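Local coordinates for Non-structural protein (Porcine reproductive and respiratory syndrome virus, PDB 3IFU) that acts as the leader-protease part (Nsp1alpha) of a viral polyprotein, a zinc-binding papain-like cysteine protease that probably also inhibits host interferon-beta production, at residues D6-T11 with V23-C28; A80-A85 with Q96-V101; W59-A64 with A73-L78. All coordinates share one frame; numbering follows the deposited sequence.

Contact 1 of 3, residues D6-T11 with V23-C28. With ZN (zinc ion), chain C.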
loop_
_atom_site.group_PDB
_atom_site.type_symbol
_atom_site.label_atom_id
_atom_site.label_comp_id
_atom_site.label_asym_id
_atom_site.label_seq_id
_atom_site.Cartn_x
_atom_site.Cartn_y
_atom_site.Cartn_z
ATOM N N ASP A 6 -15.732 -13.103 -8.842
ATOM C CA ASP A 6 -16.443 -11.959 -8.200
ATOM C C ASP A 6 -15.775 -10.650 -8.618
ATOM O O ASP A 6 -14.691 -10.298 -8.144
ATOM C CB ASP A 6 -16.423 -12.112 -6.676
ATOM C CG ASP A 6 -17.525 -11.319 -5.997
ATOM O OD1 ASP A 6 -18.708 -11.493 -6.375
ATOM O OD2 ASP A 6 -17.209 -10.528 -5.083
ATOM N N ARG A 7 -16.450 -9.941 -9.517
ATOM C CA ARG A 7 -15.968 -8.686 -10.086
ATOM C C ARG A 7 -16.925 -7.536 -9.776
ATOM O O ARG A 7 -17.877 -7.698 -9.017
ATOM C CB ARG A 7 -15.853 -8.847 -11.605
ATOM C CG ARG A 7 -14.504 -8.495 -12.210
ATOM C CD ARG A 7 -13.400 -9.486 -11.861
ATOM N NE ARG A 7 -12.193 -9.205 -12.637
ATOM C CZ ARG A 7 -11.011 -9.785 -12.439
ATOM N NH1 ARG A 7 -10.864 -10.693 -11.480
ATOM N NH2 ARG A 7 -9.972 -9.453 -13.199
ATOM N N CYS A 8 -16.666 -6.378 -10.372
ATOM C CA CYS A 8 -17.512 -5.207 -10.183
ATOM C C CYS A 8 -18.762 -5.329 -11.047
ATOM O O CYS A 8 -18.680 -5.731 -12.208
ATOM C CB CYS A 8 -16.756 -3.935 -10.571
ATOM S SG CYS A 8 -17.841 -2.550 -11.020
ATOM N N THR A 9 -19.910 -4.966 -10.486
ATOM C CA THR A 9 -21.168 -5.048 -11.215
ATOM C C THR A 9 -21.942 -3.741 -11.152
ATOM O O THR A 9 -23.162 -3.747 -11.005
ATOM C CB THR A 9 -22.081 -6.158 -10.659
ATOM O OG1 THR A 9 -21.304 -7.329 -10.391
ATOM C CG2 THR A 9 -23.165 -6.511 -11.679
ATOM N N CYS A 10 -21.230 -2.626 -11.244
ATOM C CA CYS A 10 -21.862 -1.313 -11.219
ATOM C C CYS A 10 -22.153 -0.899 -12.656
ATOM O O CYS A 10 -21.708 -1.557 -13.597
ATOM C CB CYS A 10 -20.928 -0.278 -10.578
ATOM S SG CYS A 10 -20.680 -0.429 -8.794
ATOM N N THR A 11 -22.911 0.178 -12.832
ATOM C CA THR A 11 -23.199 0.664 -14.176
ATOM C C THR A 11 -21.832 1.023 -14.780
ATOM O O THR A 11 -20.988 1.612 -14.109
ATOM C CB THR A 11 -24.124 1.899 -14.125
ATOM O OG1 THR A 11 -23.516 2.923 -13.329
ATOM C CG2 THR A 11 -25.461 1.529 -13.502
ATOM N N VAL A 23 -7.373 -2.849 -12.569
ATOM C CA VAL A 23 -8.244 -1.734 -12.864
ATOM C C VAL A 23 -9.344 -1.974 -11.834
ATOM O O VAL A 23 -9.896 -3.073 -11.756
ATOM C CB VAL A 23 -8.812 -1.866 -14.297
ATOM C CG1 VAL A 23 -9.861 -0.815 -14.557
ATOM C CG2 VAL A 23 -7.687 -1.735 -15.307
ATOM N N TYR A 24 -9.632 -0.974 -11.011
ATOM C CA TYR A 24 -10.664 -1.116 -9.985
ATOM C C TYR A 24 -11.756 -0.080 -10.175
ATOM O O TYR A 24 -11.534 0.962 -10.780
ATOM C CB TYR A 24 -10.087 -0.934 -8.571
ATOM C CG TYR A 24 -9.128 -2.000 -8.073
ATOM C CD1 TYR A 24 -7.753 -1.884 -8.270
ATOM C CD2 TYR A 24 -9.598 -3.101 -7.356
ATOM C CE1 TYR A 24 -6.869 -2.836 -7.759
ATOM C CE2 TYR A 24 -8.726 -4.059 -6.844
ATOM C CZ TYR A 24 -7.368 -3.921 -7.046
ATOM O OH TYR A 24 -6.516 -4.862 -6.517
ATOM N N CYS A 25 -12.933 -0.373 -9.637
ATOM C CA CYS A 25 -14.060 0.533 -9.726
ATOM C C CYS A 25 -13.997 1.540 -8.587
ATOM O O CYS A 25 -13.735 1.182 -7.440
ATOM C CB CYS A 25 -15.367 -0.242 -9.639
ATOM S SG CYS A 25 -16.810 0.814 -9.414
ATOM N N THR A 26 -14.239 2.803 -8.912
ATOM C CA THR A 26 -14.221 3.876 -7.932
ATOM C C THR A 26 -15.364 3.756 -6.923
ATOM O O THR A 26 -15.248 4.191 -5.781
ATOM C CB THR A 26 -14.301 5.239 -8.654
ATOM O OG1 THR A 26 -13.018 5.558 -9.206
ATOM C CG2 THR A 26 -14.715 6.332 -7.707
ATOM N N ARG A 27 -16.464 3.145 -7.349
ATOM C CA ARG A 27 -17.644 2.981 -6.501
ATOM C C ARG A 27 -17.627 1.865 -5.456
ATOM O O ARG A 27 -17.898 2.117 -4.283
ATOM C CB ARG A 27 -18.894 2.797 -7.372
ATOM C CG ARG A 27 -19.545 4.082 -7.823
ATOM C CD ARG A 27 -21.047 4.019 -7.564
ATOM N NE ARG A 27 -21.831 3.492 -8.682
ATOM C CZ ARG A 27 -21.999 4.121 -9.847
ATOM N NH1 ARG A 27 -21.433 5.303 -10.061
ATOM N NH2 ARG A 27 -22.750 3.574 -10.795
ATOM N N CYS A 28 -17.331 0.637 -5.884
ATOM C CA CYS A 28 -17.332 -0.520 -4.984
ATOM C C CYS A 28 -15.959 -1.093 -4.650
ATOM O O CYS A 28 -15.865 -2.058 -3.891
ATOM C CB CYS A 28 -18.194 -1.638 -5.572
ATOM S SG CYS A 28 -17.509 -2.381 -7.068
HETATM ZN ZN ZN C . -18.283 -1.088 -8.994
#
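Cys-8 lays SG against the CB of Cys-25, 3.7 Å away, while its own CB faces SG of Cys-28. The two segments share a four-cysteine zinc site: the zinc ion lies 2.5 Å from Cys-10 SG and 2.4 Å from Cys-25 SG, with Cys-8 and Cys-28 as the other two ligands. Within each segment the first cysteine sulfur accepts backbone N-H: one at Cys-8, two at Cys-25. Cys-10 N reaches Cys-8 SG at 3.4 Å and 166°, and Cys-28 N reaches Cys-25 SG at 3.6 Å and 164°, with a weak bond from Arg-27 N to the same sulfur, so that residues 25-28 resemble a zinc knuckle. These donors would be expected to temper the negative charge on the thiolates. At the exposed side the bent Arg-27 chain passes Cys-10 SG with its CB, then brings NH2 to Thr-11 OG1 at 2.7 Å; the oxygen is in the guanidinium plane, but the 118° angle makes this bond weak, and OG1 is also hydrogen-bonded to Asn-13. The site follows strand 23-25, which pairs with strand 16-18; there Tyr-24 meets Phe-17, and Thr-26 leans on helix 94-108.

Contact 2 of 3, residues A80-A85 with Q96-V101; sequences AIFPIA and QRMVRV
Met-98 reaches across to the helix of 81-85 atom by atom. Its CB stands 4.4 Å from Ala-85 CB, beside the place where the backbones come nearest. CG is carried anti to the backbone N (chi1 166°), and bends at chi2 and chi3 then turn SD and CE toward the other helix. SD packs against Ile-81 CG2 at 3.8 Å, the two side chains crossing at about a right angle. CE goes furthest in: it rests 3.7 Å from Phe-82 CA and at the same distance, 3.7 Å, from Phe-82 CD1. It approaches the phenyl ring at its edge, near the ring plane, and not over a face. The same methyl lies 4.1 Å from Ala-85 CB; SD and CE between them touch Ile-81, Phe-82 and Ala-85.

Val-101, one turn on, sends CG1 to the two isoleucines and CG2 to Ala-85. CG1 sits 3.7 Å from Ile-81 O and also touches the CG2 atoms of Ile-81 and Ile-84, whereas CG2 meets Ala-85 CB at 4.1 Å. Ala-85 thus has Met-98 and Val-101 around its small CB, and Arg-97 lays CG against its carbonyl O, which Ser-89 OG hydrogen-bonds. No hydrogen bond joins the segments; the seven touching residues are all buried and meet by apolar packing.

The short helical axes approach to 9.1 Å with their directions at 131°, steeply crossed though nearer antiparallel than parallel. Both helices lie in the papain-like protease part, and strand 16-18 of the zinc-finger part packs on them through Phe-17, which touches Ile-81 and Met-98. Val-140 of strand 140-142 touches Ile-84. From the second subunit, Gly-137 packs on Phe-82.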
loop_
_atom_site.group_PDB
_atom_site.type_symbol
_atom_site.label_atom_id
_atom_site.label_comp_id
_atom_site.label_asym_id
_atom_site.label_seq_id
_atom_site.Cartn_x
_atom_site.Cartn_y
_atom_site.Cartn_z
ATOM N N ALA A 80 -2.812 7.473 -9.887
ATOM C CA ALA A 80 -2.612 8.289 -8.693
ATOM C C ALA A 80 -3.880 8.481 -7.859
ATOM O O ALA A 80 -3.810 8.932 -6.707
ATOM C CB ALA A 80 -2.039 9.640 -9.081
ATOM N N ILE A 81 -5.030 8.120 -8.425
ATOM C CA ILE A 81 -6.304 8.273 -7.730
ATOM C C ILE A 81 -6.386 7.586 -6.355
ATOM O O ILE A 81 -6.710 8.233 -5.352
ATOM C CB ILE A 81 -7.484 7.805 -8.622
ATOM C CG1 ILE A 81 -7.472 8.592 -9.939
ATOM C CG2 ILE A 81 -8.806 8.028 -7.901
ATOM C CD1 ILE A 81 -8.696 8.420 -10.784
ATOM N N PHE A 82 -6.083 6.292 -6.300
ATOM C CA PHE A 82 -6.133 5.565 -5.039
ATOM C C PHE A 82 -5.134 6.059 -3.979
ATOM O O PHE A 82 -5.522 6.314 -2.839
ATOM C CB PHE A 82 -5.929 4.061 -5.269
ATOM C CG PHE A 82 -5.959 3.259 -4.007
ATOM C CD1 PHE A 82 -7.149 3.081 -3.309
ATOM C CD2 PHE A 82 -4.785 2.749 -3.465
ATOM C CE1 PHE A 82 -7.172 2.414 -2.083
ATOM C CE2 PHE A 82 -4.799 2.082 -2.242
ATOM C CZ PHE A 82 -5.998 1.917 -1.550
ATOM N N PRO A 83 -3.836 6.181 -4.324
ATOM C CA PRO A 83 -2.859 6.652 -3.332
ATOM C C PRO A 83 -3.198 8.017 -2.724
ATOM O O PRO A 83 -3.059 8.217 -1.514
ATOM C CB PRO A 83 -1.556 6.684 -4.120
ATOM C CG PRO A 83 -1.737 5.572 -5.073
ATOM C CD PRO A 83 -3.150 5.764 -5.558
ATOM N N ILE A 84 -3.629 8.958 -3.560
ATOM C CA ILE A 84 -3.987 10.287 -3.065
ATOM C C ILE A 84 -5.199 10.198 -2.137
ATOM O O ILE A 84 -5.254 10.867 -1.112
ATOM C CB ILE A 84 -4.302 11.271 -4.223
ATOM C CG1 ILE A 84 -3.023 11.589 -5.000
ATOM C CG2 ILE A 84 -4.921 12.538 -3.669
ATOM C CD1 ILE A 84 -3.255 12.315 -6.306
ATOM N N ALA A 85 -6.165 9.364 -2.493
ATOM C CA ALA A 85 -7.343 9.209 -1.659
ATOM C C ALA A 85 -7.013 8.514 -0.334
ATOM O O ALA A 85 -7.494 8.933 0.717
ATOM C CB ALA A 85 -8.419 8.434 -2.407
ATOM N N GLN A 96 -16.064 8.468 0.571
ATOM C CA GLN A 96 -16.371 9.828 0.175
ATOM C C GLN A 96 -15.150 10.431 -0.504
ATOM O O GLN A 96 -15.244 11.010 -1.579
ATOM C CB GLN A 96 -16.745 10.642 1.405
ATOM C CG GLN A 96 -17.268 12.012 1.099
ATOM C CD GLN A 96 -16.700 13.036 2.043
ATOM O OE1 GLN A 96 -15.526 13.410 1.939
ATOM N NE2 GLN A 96 -17.519 13.489 2.989
ATOM N N ARG A 97 -14.000 10.273 0.136
ATOM C CA ARG A 97 -12.737 10.787 -0.382
ATOM C C ARG A 97 -12.390 10.230 -1.765
ATOM O O ARG A 97 -12.016 10.983 -2.659
ATOM C CB ARG A 97 -11.618 10.447 0.596
ATOM C CG ARG A 97 -10.357 11.210 0.347
ATOM C CD ARG A 97 -10.621 12.690 0.487
ATOM N NE ARG A 97 -9.524 13.478 -0.056
ATOM C CZ ARG A 97 -9.560 14.793 -0.195
ATOM N NH1 ARG A 97 -10.644 15.456 0.171
ATOM N NH2 ARG A 97 -8.516 15.439 -0.686
ATOM N N MET A 98 -12.504 8.912 -1.933
ATOM C CA MET A 98 -12.207 8.258 -3.206
ATOM C C MET A 98 -13.046 8.859 -4.320
ATOM O O MET A 98 -12.540 9.178 -5.401
ATOM C CB MET A 98 -12.478 6.755 -3.103
ATOM C CG MET A 98 -12.531 5.997 -4.442
ATOM S SD MET A 98 -11.091 6.164 -5.558
ATOM C CE MET A 98 -9.825 5.297 -4.683
ATOM N N VAL A 99 -14.333 9.026 -4.039
ATOM C CA VAL A 99 -15.277 9.584 -4.998
ATOM C C VAL A 99 -14.981 11.043 -5.401
ATOM O O VAL A 99 -15.122 11.401 -6.575
ATOM C CB VAL A 99 -16.713 9.466 -4.448
ATOM C CG1 VAL A 99 -17.691 10.130 -5.382
ATOM C CG2 VAL A 99 -17.067 7.999 -4.266
ATOM N N ARG A 100 -14.568 11.875 -4.445
ATOM C CA ARG A 100 -14.258 13.279 -4.723
ATOM C C ARG A 100 -12.929 13.418 -5.467
ATOM O O ARG A 100 -12.783 14.277 -6.334
ATOM C CB ARG A 100 -14.182 14.081 -3.424
ATOM C CG ARG A 100 -15.412 13.964 -2.540
ATOM C CD ARG A 100 -16.560 14.803 -3.048
ATOM N NE ARG A 100 -16.268 16.230 -2.953
ATOM C CZ ARG A 100 -17.087 17.184 -3.378
ATOM N NH1 ARG A 100 -18.244 16.857 -3.925
ATOM N NH2 ARG A 100 -16.748 18.462 -3.264
ATOM N N VAL A 101 -11.962 12.575 -5.110
ATOM C CA VAL A 101 -10.644 12.583 -5.740
ATOM C C VAL A 101 -10.710 12.160 -7.216
ATOM O O VAL A 101 -10.063 12.768 -8.071
ATOM C CB VAL A 101 -9.683 11.644 -4.996
ATOM C CG1 VAL A 101 -8.398 11.470 -5.788
ATOM C CG2 VAL A 101 -9.388 12.204 -3.624
#

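Contact 3 of 3, residues W59-A64 with A73-L78; sequences WTLPRA and AGACWL. With ZN (zinc ion), chain B.
Gly-74 holds a positive phi of 97°, and Leu-61 occupies the side on which a side chain would otherwise stand. Leu-61 CG is anti to the backbone N (chi1 -179°), and chi2 then turns CD1 to the glycine backbone, 3.7 Å from Gly-74 C. The same methyl touches Ala-75 CB at 4.0 Å. Further along, Ala-64 CB meets Ala-73 CB, also at 4.0 Å, and no hydrogen bond crosses between the segments.

Both segments belong to the papain-like cysteine protease domain, in the coil leading to helix 81-87. Here Cys-76 SG binds a zinc ion at 2.5 Å, with Cys-70, His-146 and the C-terminal carboxylate (OXT) of Met-180 completing the site; a backbone hydrogen bond also ties Cys-76 to Met-180.

At the other end, Trp-59 and Trp-77 reach toward each other tip to tip. Their six-membered rings have centroids 5.8 Å apart and planes at 85°. Trp-59 CH2 lies in the plane of the Trp-77 ring, 3.9 Å from Trp-77 CZ2. One face of the Trp-77 indole carries Ala-75 CB and Leu-78 CG, both displaced toward the rim. Trp-59 NE1 is hydrogen-bonded to Tyr-106 O, and the Tyr-106 ring makes an edge-to-face contact with Trp-77.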
loop_
_atom_site.group_PDB
_atom_site.type_symbol
_atom_site.label_atom_id
_atom_site.label_comp_id
_atom_site.label_asym_id
_atom_site.label_seq_id
_atom_site.Cartn_x
_atom_site.Cartn_y
_atom_site.Cartn_z
ATOM N N TRP A 59 -12.634 15.641 -23.203
ATOM C CA TRP A 59 -11.234 15.376 -23.540
ATOM C C TRP A 59 -11.144 13.938 -24.031
ATOM O O TRP A 59 -11.989 13.109 -23.686
ATOM C CB TRP A 59 -10.262 15.627 -22.367
ATOM C CG TRP A 59 -10.548 14.943 -21.058
ATOM C CD1 TRP A 59 -10.935 15.546 -19.896
ATOM C CD2 TRP A 59 -10.413 13.546 -20.755
ATOM N NE1 TRP A 59 -11.046 14.618 -18.892
ATOM C CE2 TRP A 59 -10.735 13.382 -19.391
ATOM C CE3 TRP A 59 -10.054 12.418 -21.504
ATOM C CZ2 TRP A 59 -10.710 12.137 -18.759
ATOM C CZ3 TRP A 59 -10.030 11.181 -20.879
ATOM C CH2 TRP A 59 -10.357 11.050 -19.518
ATOM N N THR A 60 -10.139 13.640 -24.850
ATOM C CA THR A 60 -10.004 12.292 -25.395
ATOM C C THR A 60 -8.708 11.577 -25.009
ATOM O O THR A 60 -7.764 12.196 -24.516
ATOM C CB THR A 60 -10.158 12.314 -26.946
ATOM O OG1 THR A 60 -11.158 11.363 -27.336
ATOM C CG2 THR A 60 -8.838 11.976 -27.647
ATOM N N LEU A 61 -8.677 10.267 -25.245
ATOM C CA LEU A 61 -7.515 9.449 -24.919
ATOM C C LEU A 61 -7.032 8.592 -26.095
ATOM O O LEU A 61 -7.742 7.698 -26.560
ATOM C CB LEU A 61 -7.848 8.536 -23.734
ATOM C CG LEU A 61 -6.741 7.614 -23.218
ATOM C CD1 LEU A 61 -5.586 8.453 -22.686
ATOM C CD2 LEU A 61 -7.296 6.712 -22.125
ATOM N N PRO A 62 -5.815 8.867 -26.594
ATOM C CA PRO A 62 -5.236 8.115 -27.714
ATOM C C PRO A 62 -4.827 6.695 -27.296
ATOM O O PRO A 62 -4.061 6.525 -26.348
ATOM C CB PRO A 62 -4.020 8.959 -28.104
ATOM C CG PRO A 62 -4.411 10.343 -27.683
ATOM C CD PRO A 62 -5.036 10.089 -26.338
ATOM N N ARG A 63 -5.345 5.688 -27.998
ATOM C CA ARG A 63 -5.028 4.283 -27.721
ATOM C C ARG A 63 -3.523 4.085 -27.904
ATOM O O ARG A 63 -2.939 4.597 -28.863
ATOM C CB ARG A 63 -5.782 3.383 -28.704
ATOM C CG ARG A 63 -6.784 2.421 -28.080
ATOM C CD ARG A 63 -6.106 1.217 -27.438
ATOM N NE ARG A 63 -7.011 0.068 -27.399
ATOM C CZ ARG A 63 -6.669 -1.155 -26.999
ATOM N NH1 ARG A 63 -5.432 -1.409 -26.590
ATOM N NH2 ARG A 63 -7.571 -2.129 -27.013
ATOM N N ALA A 64 -2.893 3.351 -26.989
ATOM C CA ALA A 64 -1.453 3.129 -27.091
ATOM C C ALA A 64 -0.887 2.025 -26.197
ATOM O O ALA A 64 -1.626 1.260 -25.574
ATOM C CB ALA A 64 -0.710 4.439 -26.822
ATOM N N ALA A 73 -1.022 4.070 -20.538
ATOM C CA ALA A 73 -0.499 4.976 -21.562
ATOM C C ALA A 73 -1.456 6.141 -21.854
ATOM O O ALA A 73 -2.608 5.929 -22.247
ATOM C CB ALA A 73 -0.225 4.206 -22.843
ATOM N N GLY A 74 -0.979 7.365 -21.654
ATOM C CA GLY A 74 -1.805 8.532 -21.923
ATOM C C GLY A 74 -2.524 9.160 -20.739
ATOM O O GLY A 74 -2.770 10.366 -20.721
ATOM N N ALA A 75 -2.880 8.349 -19.751
ATOM C CA ALA A 75 -3.568 8.858 -18.571
ATOM C C ALA A 75 -3.024 8.161 -17.333
ATOM O O ALA A 75 -3.759 7.478 -16.617
ATOM C CB ALA A 75 -5.073 8.620 -18.700
ATOM N N CYS A 76 -1.731 8.338 -17.083
ATOM C CA CYS A 76 -1.102 7.699 -15.944
ATOM C C CYS A 76 -1.654 8.204 -14.606
ATOM O O CYS A 76 -1.406 7.597 -13.564
ATOM C CB CYS A 76 0.427 7.860 -16.016
ATOM S SG CYS A 76 1.103 9.548 -15.981
ATOM N N TRP A 77 -2.408 9.303 -14.639
ATOM C CA TRP A 77 -3.003 9.851 -13.422
ATOM C C TRP A 77 -4.056 8.902 -12.861
ATOM O O TRP A 77 -4.439 9.014 -11.700
ATOM C CB TRP A 77 -3.647 11.218 -13.678
ATOM C CG TRP A 77 -4.461 11.284 -14.932
ATOM C CD1 TRP A 77 -4.029 11.690 -16.162
ATOM C CD2 TRP A 77 -5.835 10.909 -15.092
ATOM N NE1 TRP A 77 -5.045 11.592 -17.078
ATOM C CE2 TRP A 77 -6.169 11.119 -16.448
ATOM C CE3 TRP A 77 -6.819 10.417 -14.220
ATOM C CZ2 TRP A 77 -7.450 10.857 -16.959
ATOM C CZ3 TRP A 77 -8.096 10.153 -14.728
ATOM C CH2 TRP A 77 -8.396 10.377 -16.085
ATOM N N LEU A 78 -4.526 7.972 -13.688
ATOM C CA LEU A 78 -5.521 6.996 -13.251
ATOM C C LEU A 78 -4.902 6.142 -12.155
ATOM O O LEU A 78 -5.601 5.519 -11.344
ATOM C CB LEU A 78 -5.953 6.098 -14.417
ATOM C CG LEU A 78 -7.000 6.650 -15.385
ATOM C CD1 LEU A 78 -7.204 5.682 -16.529
ATOM C CD2 LEU A 78 -8.302 6.864 -14.645
HETATM ZN ZN ZN B . 2.124 9.524 -18.313
#

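How the contacts relate
Contacts 1 and 2 are directly joined: Thr-26 O lies 3.5 Å from Met-98 CG, so the zinc-finger end rests on the helix that carries contact 2, and the Met-98 side chain is about 10 Å from the contact 1 zinc. Contact 3 holds a ligand of the other zinc ion and adjoins residues 80-85 of contact 2 in the sequence; their centres are nevertheless 18 Å apart, on opposite sides of the chain's centre. Contacts 1 and 3 do not touch: their nearest atoms are about 7 Å apart and their centres 20 Å. Helix 94-108 links all three, being touched by Thr-26, Ile-81 and Trp-77.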